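Local coordinates for haloacid delahogenase-like family hydrolase (Xanthomonas campestris pv. campestris, PDB 2PKE), which probably acts as a magnesium-dependent phosphatase of the haloacid dehalogenase-like hydrolase superfamily, at residues Arg181-Gly186 with Gly200-Tyr205; Ile13-Phe18 with Phe175-Glu180. All coordinates share one frame; numbering follows the deposited sequence.

Interaction 1: residues Arg181-Gly186 with Gly200-Tyr205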
# COMPACT_ATOMS: atom_id res chain seq x y z
N ARG A 181 -23.11 13.48 -4.32
CA ARG A 181 -23.74 12.19 -4.27
C ARG A 181 -22.95 11.17 -3.44
O ARG A 181 -23.22 9.98 -3.52
CB ARG A 181 -23.97 11.67 -5.69
CG ARG A 181 -24.76 12.63 -6.53
CD ARG A 181 -25.27 12.00 -7.82
NE ARG A 181 -25.71 13.06 -8.72
CZ ARG A 181 -25.63 13.05 -10.04
NH1 ARG A 181 -25.14 12.01 -10.70
NH2 ARG A 181 -26.05 14.11 -10.73
N PHE A 182 -22.04 11.65 -2.58
CA PHE A 182 -21.22 10.80 -1.76
C PHE A 182 -21.29 11.23 -0.31
O PHE A 182 -21.23 12.43 -0.01
CB PHE A 182 -19.79 10.83 -2.31
CG PHE A 182 -18.79 10.17 -1.46
CD1 PHE A 182 -18.73 8.79 -1.32
CD2 PHE A 182 -17.88 10.94 -0.79
CE1 PHE A 182 -17.74 8.21 -0.54
CE2 PHE A 182 -16.89 10.37 -0.02
CZ PHE A 182 -16.82 8.99 0.09
N VAL A 183 -21.48 10.24 0.57
CA VAL A 183 -21.38 10.41 2.01
C VAL A 183 -20.19 9.59 2.48
O VAL A 183 -20.03 8.45 2.11
CB VAL A 183 -22.67 9.93 2.77
CG1 VAL A 183 -22.56 10.25 4.24
CG2 VAL A 183 -23.94 10.60 2.20
N MSE A 184 -19.39 10.17 3.36
CA MSE A 184 -18.29 9.45 4.00
C MSE A 184 -18.56 9.28 5.50
O MSE A 184 -18.92 10.28 6.16
CB MSE A 184 -16.98 10.20 3.79
CG MSE A 184 -15.79 9.54 4.50
SE MSE A 184 -15.13 7.88 3.74
CE MSE A 184 -13.77 7.78 5.11
N ILE A 185 -18.36 8.04 6.01
CA ILE A 185 -18.57 7.72 7.43
C ILE A 185 -17.23 7.45 8.08
O ILE A 185 -16.47 6.61 7.61
CB ILE A 185 -19.50 6.52 7.65
CG1 ILE A 185 -20.86 6.72 6.98
CG2 ILE A 185 -19.67 6.24 9.17
CD1 ILE A 185 -21.83 5.59 7.17
N GLY A 186 -16.92 8.17 9.16
CA GLY A 186 -15.70 7.92 9.89
C GLY A 186 -15.61 8.51 11.27
O GLY A 186 -16.46 9.26 11.72
N GLY A 200 -17.31 19.13 -1.40
CA GLY A 200 -18.74 19.25 -1.65
C GLY A 200 -19.56 18.03 -1.26
O GLY A 200 -20.72 17.93 -1.63
N GLY A 201 -18.96 17.12 -0.50
CA GLY A 201 -19.65 15.87 -0.09
C GLY A 201 -20.35 16.02 1.24
O GLY A 201 -20.51 17.13 1.78
N TRP A 202 -20.76 14.89 1.76
CA TRP A 202 -21.51 14.80 2.97
C TRP A 202 -20.76 13.89 3.90
O TRP A 202 -19.96 13.08 3.49
CB TRP A 202 -22.89 14.21 2.72
CG TRP A 202 -23.66 14.92 1.64
CD1 TRP A 202 -23.58 14.69 0.32
CD2 TRP A 202 -24.62 15.96 1.81
NE1 TRP A 202 -24.42 15.52 -0.37
CE2 TRP A 202 -25.09 16.31 0.52
CE3 TRP A 202 -25.14 16.63 2.92
CZ2 TRP A 202 -26.01 17.32 0.31
CZ3 TRP A 202 -26.07 17.65 2.70
CH2 TRP A 202 -26.51 17.97 1.41
N GLY A 203 -21.03 14.05 5.19
CA GLY A 203 -20.28 13.40 6.22
C GLY A 203 -21.15 12.84 7.32
O GLY A 203 -22.14 13.44 7.72
N ILE A 204 -20.75 11.69 7.81
CA ILE A 204 -21.23 11.17 9.08
C ILE A 204 -20.02 10.95 10.02
O ILE A 204 -19.08 10.21 9.69
CB ILE A 204 -22.00 9.88 8.90
CG1 ILE A 204 -23.31 10.17 8.13
CG2 ILE A 204 -22.27 9.20 10.26
CD1 ILE A 204 -23.97 8.87 7.61
N TYR A 205 -20.10 11.59 11.17
CA TYR A 205 -19.07 11.61 12.19
C TYR A 205 -19.48 10.77 13.38
O TYR A 205 -20.42 11.10 14.09
CB TYR A 205 -18.87 13.01 12.65
CG TYR A 205 -17.86 13.20 13.77
CD1 TYR A 205 -16.65 12.54 13.74
CD2 TYR A 205 -18.12 14.07 14.82
CE1 TYR A 205 -15.71 12.74 14.74
CE2 TYR A 205 -17.21 14.28 15.84
CZ TYR A 205 -16.00 13.60 15.80
OH TYR A 205 -15.05 13.79 16.78
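Phe-182 O receives the amide of Trp-202, with 3.1 Å between Trp-202 N and Phe-182 O, in the first of four backbone hydrogen bonds that zip strands 182-186 and 202-205 together in parallel. The ladder then alternates: Met-184 N gives to Trp-202 O, Met-184 O accepts from Ile-204 N in the shortest bond of the set (2.8 Å, 173° at the hydrogen), and Gly-186 N gives to Ile-204 O. CA-H...O contacts back it up, among them Val-183 CA to Trp-202 O at 3.4 Å.

The apolar contacts gather on the face carrying Val-183, Ile-185, Trp-202 and Ile-204. CD1 of Ile-204 touches Ile-185 CG1, on its partner in register, at 3.8 Å, and Val-183 CG1, diagonally across, at 3.9 Å; the two isoleucines lie side by side and point the same way. The other branch of Val-183, CG2, meets Trp-202 CB at 3.8 Å. CG of Trp-202 stands anti to its own carbonyl carbon (chi1 -52°), beside the backbone N; chi2 then turns the indole so that its CD1 edge meets Phe-182 O, which sits near the ring plane, 3.3 Å from Trp-202 CD1. The indole NE1 is satisfied by Glu-180 O.

Together the strands are the two ends of a right-handed beta-alpha-beta crossover through helix 189-198, which packs on Phe-182 and Met-184. On the other face helix 236-250 covers Ile-185 and Trp-202, while strand 15-18 continues the sheet beyond 182-186 and strand 227-229 beyond 202-205.

Interaction 2: residues Ile13-Phe18 with Phe175-Glu180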
# COMPACT_ATOMS: atom_id res chain seq x y z
N ILE A 13 -28.02 10.67 -3.04
CA ILE A 13 -26.75 10.06 -2.65
C ILE A 13 -26.63 8.68 -3.35
O ILE A 13 -27.59 7.92 -3.38
CB ILE A 13 -26.64 9.92 -1.11
CG1 ILE A 13 -26.57 11.27 -0.40
CG2 ILE A 13 -25.47 8.94 -0.67
CD1 ILE A 13 -25.55 12.18 -0.90
N GLN A 14 -25.48 8.37 -3.91
CA GLN A 14 -25.29 7.10 -4.62
C GLN A 14 -24.23 6.21 -4.00
O GLN A 14 -24.21 5.01 -4.28
CB GLN A 14 -24.91 7.37 -6.08
CG GLN A 14 -25.91 8.19 -6.88
CD GLN A 14 -27.17 7.47 -7.18
OE1 GLN A 14 -27.20 6.23 -7.15
NE2 GLN A 14 -28.24 8.21 -7.50
N LEU A 15 -23.34 6.77 -3.18
CA LEU A 15 -22.19 6.05 -2.70
C LEU A 15 -21.91 6.40 -1.25
O LEU A 15 -21.94 7.55 -0.89
CB LEU A 15 -20.96 6.34 -3.55
CG LEU A 15 -19.66 5.65 -3.18
CD1 LEU A 15 -19.67 4.11 -3.35
CD2 LEU A 15 -18.48 6.23 -4.00
N VAL A 16 -21.70 5.40 -0.42
CA VAL A 16 -21.38 5.64 0.96
C VAL A 16 -20.00 5.04 1.22
O VAL A 16 -19.78 3.86 0.98
CB VAL A 16 -22.42 5.06 1.89
CG1 VAL A 16 -22.04 5.37 3.35
CG2 VAL A 16 -23.82 5.58 1.56
N GLY A 17 -19.10 5.88 1.70
CA GLY A 17 -17.77 5.46 1.99
C GLY A 17 -17.66 5.24 3.47
O GLY A 17 -18.33 5.92 4.24
N PHE A 18 -16.83 4.26 3.88
CA PHE A 18 -16.61 3.96 5.27
C PHE A 18 -15.12 4.01 5.54
O PHE A 18 -14.34 3.39 4.80
CB PHE A 18 -17.10 2.55 5.61
CG PHE A 18 -18.59 2.39 5.49
CD1 PHE A 18 -19.18 2.14 4.28
CD2 PHE A 18 -19.39 2.52 6.61
CE1 PHE A 18 -20.57 2.00 4.19
CE2 PHE A 18 -20.76 2.36 6.51
CZ PHE A 18 -21.33 2.10 5.28
N PHE A 175 -15.02 6.66 -9.70
CA PHE A 175 -16.40 6.20 -9.64
C PHE A 175 -17.29 7.00 -10.55
O PHE A 175 -18.46 6.65 -10.72
CB PHE A 175 -16.97 6.36 -8.24
CG PHE A 175 -16.46 5.36 -7.24
CD1 PHE A 175 -16.75 4.01 -7.39
CD2 PHE A 175 -15.76 5.78 -6.13
CE1 PHE A 175 -16.30 3.09 -6.47
CE2 PHE A 175 -15.30 4.87 -5.20
CZ PHE A 175 -15.57 3.51 -5.38
N ASP A 176 -16.76 8.10 -11.09
CA ASP A 176 -17.47 8.95 -12.04
C ASP A 176 -18.67 9.56 -11.34
O ASP A 176 -19.75 9.65 -11.88
CB ASP A 176 -17.89 8.15 -13.27
CG ASP A 176 -17.90 8.96 -14.56
OD1 ASP A 176 -18.64 9.95 -14.67
OD2 ASP A 176 -17.17 8.57 -15.48
N LEU A 177 -18.44 10.04 -10.13
CA LEU A 177 -19.53 10.46 -9.27
C LEU A 177 -19.18 11.84 -8.75
O LEU A 177 -18.04 12.04 -8.35
CB LEU A 177 -19.62 9.46 -8.10
CG LEU A 177 -20.92 9.47 -7.31
CD1 LEU A 177 -22.02 8.89 -8.17
CD2 LEU A 177 -20.75 8.74 -5.96
N PRO A 178 -20.12 12.80 -8.77
CA PRO A 178 -19.80 14.09 -8.16
C PRO A 178 -19.92 13.97 -6.66
O PRO A 178 -20.63 13.09 -6.17
CB PRO A 178 -20.85 15.02 -8.71
CG PRO A 178 -21.97 14.16 -9.11
CD PRO A 178 -21.51 12.78 -9.28
N ALA A 179 -19.21 14.84 -5.94
CA ALA A 179 -19.12 14.73 -4.50
C ALA A 179 -20.46 14.90 -3.79
O ALA A 179 -20.65 14.30 -2.74
CB ALA A 179 -18.08 15.69 -3.94
N GLU A 180 -21.39 15.66 -4.36
CA GLU A 180 -22.71 15.82 -3.71
C GLU A 180 -23.57 14.54 -3.65
O GLU A 180 -24.63 14.53 -3.01
CB GLU A 180 -23.55 16.94 -4.31
CG GLU A 180 -24.04 16.68 -5.78
CD GLU A 180 -23.09 17.17 -6.83
OE1 GLU A 180 -21.94 17.55 -6.48
OE2 GLU A 180 -23.48 17.15 -8.02
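Leu-15 reaches from the start of the central strand 15-18 into the loop after helix 165-175. Leu-15 CB presses on Leu-177 CD2 at 3.4 Å, tighter than ordinary van der Waals contact. CG stands anti to the backbone N (chi1 -180°), and from it CD2 extends over one face of the Phe-175 ring. Leu-15 CD2 lies 3.8 Å from the ring centroid in a CH-pi contact, displaced toward the CD2-CE2 side, with Phe-175 CD2 only 3.5 Å away. Leu-15 CD2 also comes within 3.9 Å of Leu-177 CD2.

The other methyl of Leu-177, CD1, meets Gln-14 CB at 3.9 Å, the two side chains crossing at about a right angle; the amide of Gln-14 turns elsewhere, its NE2 bonding to Arg-8 O. At the start of segment 13-18, Ile-13 CD1 abuts Glu-180 O at 3.3 Å. No hydrogen bond joins the two segments.

Asp-176, with positive phi, ends helix 165-175 in a Schellman motif, and the chain then turns into strand 182-186. This is hydrophobic packing at the N-terminal end of the parallel sheet of a Rossmann-like HAD core, where a helix-to-strand loop closes over the beginning of the central strand.

Interactions 1 and 2 meet on neighbouring strands of one parallel sheet, their centres about 8 Å apart. The loop of interaction 2 leads directly into strand 182-186, which lies between 15-18 and 202-205. Probable hydrogen bonds tie the contacts together: Gly-17 N to Val-183 O and Ile-185 N to Gly-17 O, both 2.8 Å. Packing adds Trp-202 CD1 against Ile-13 CD1 at 3.4 Å. The magnesium site lies at the C-terminal ends of the strands, where Asp-19, Asp-21 and Asn-187 hold the ion. In interaction 1 the CA of Gly-186 is about 6 Å from the magnesium ion, whereas interaction 2 packs the sheet's other end, away from the metal.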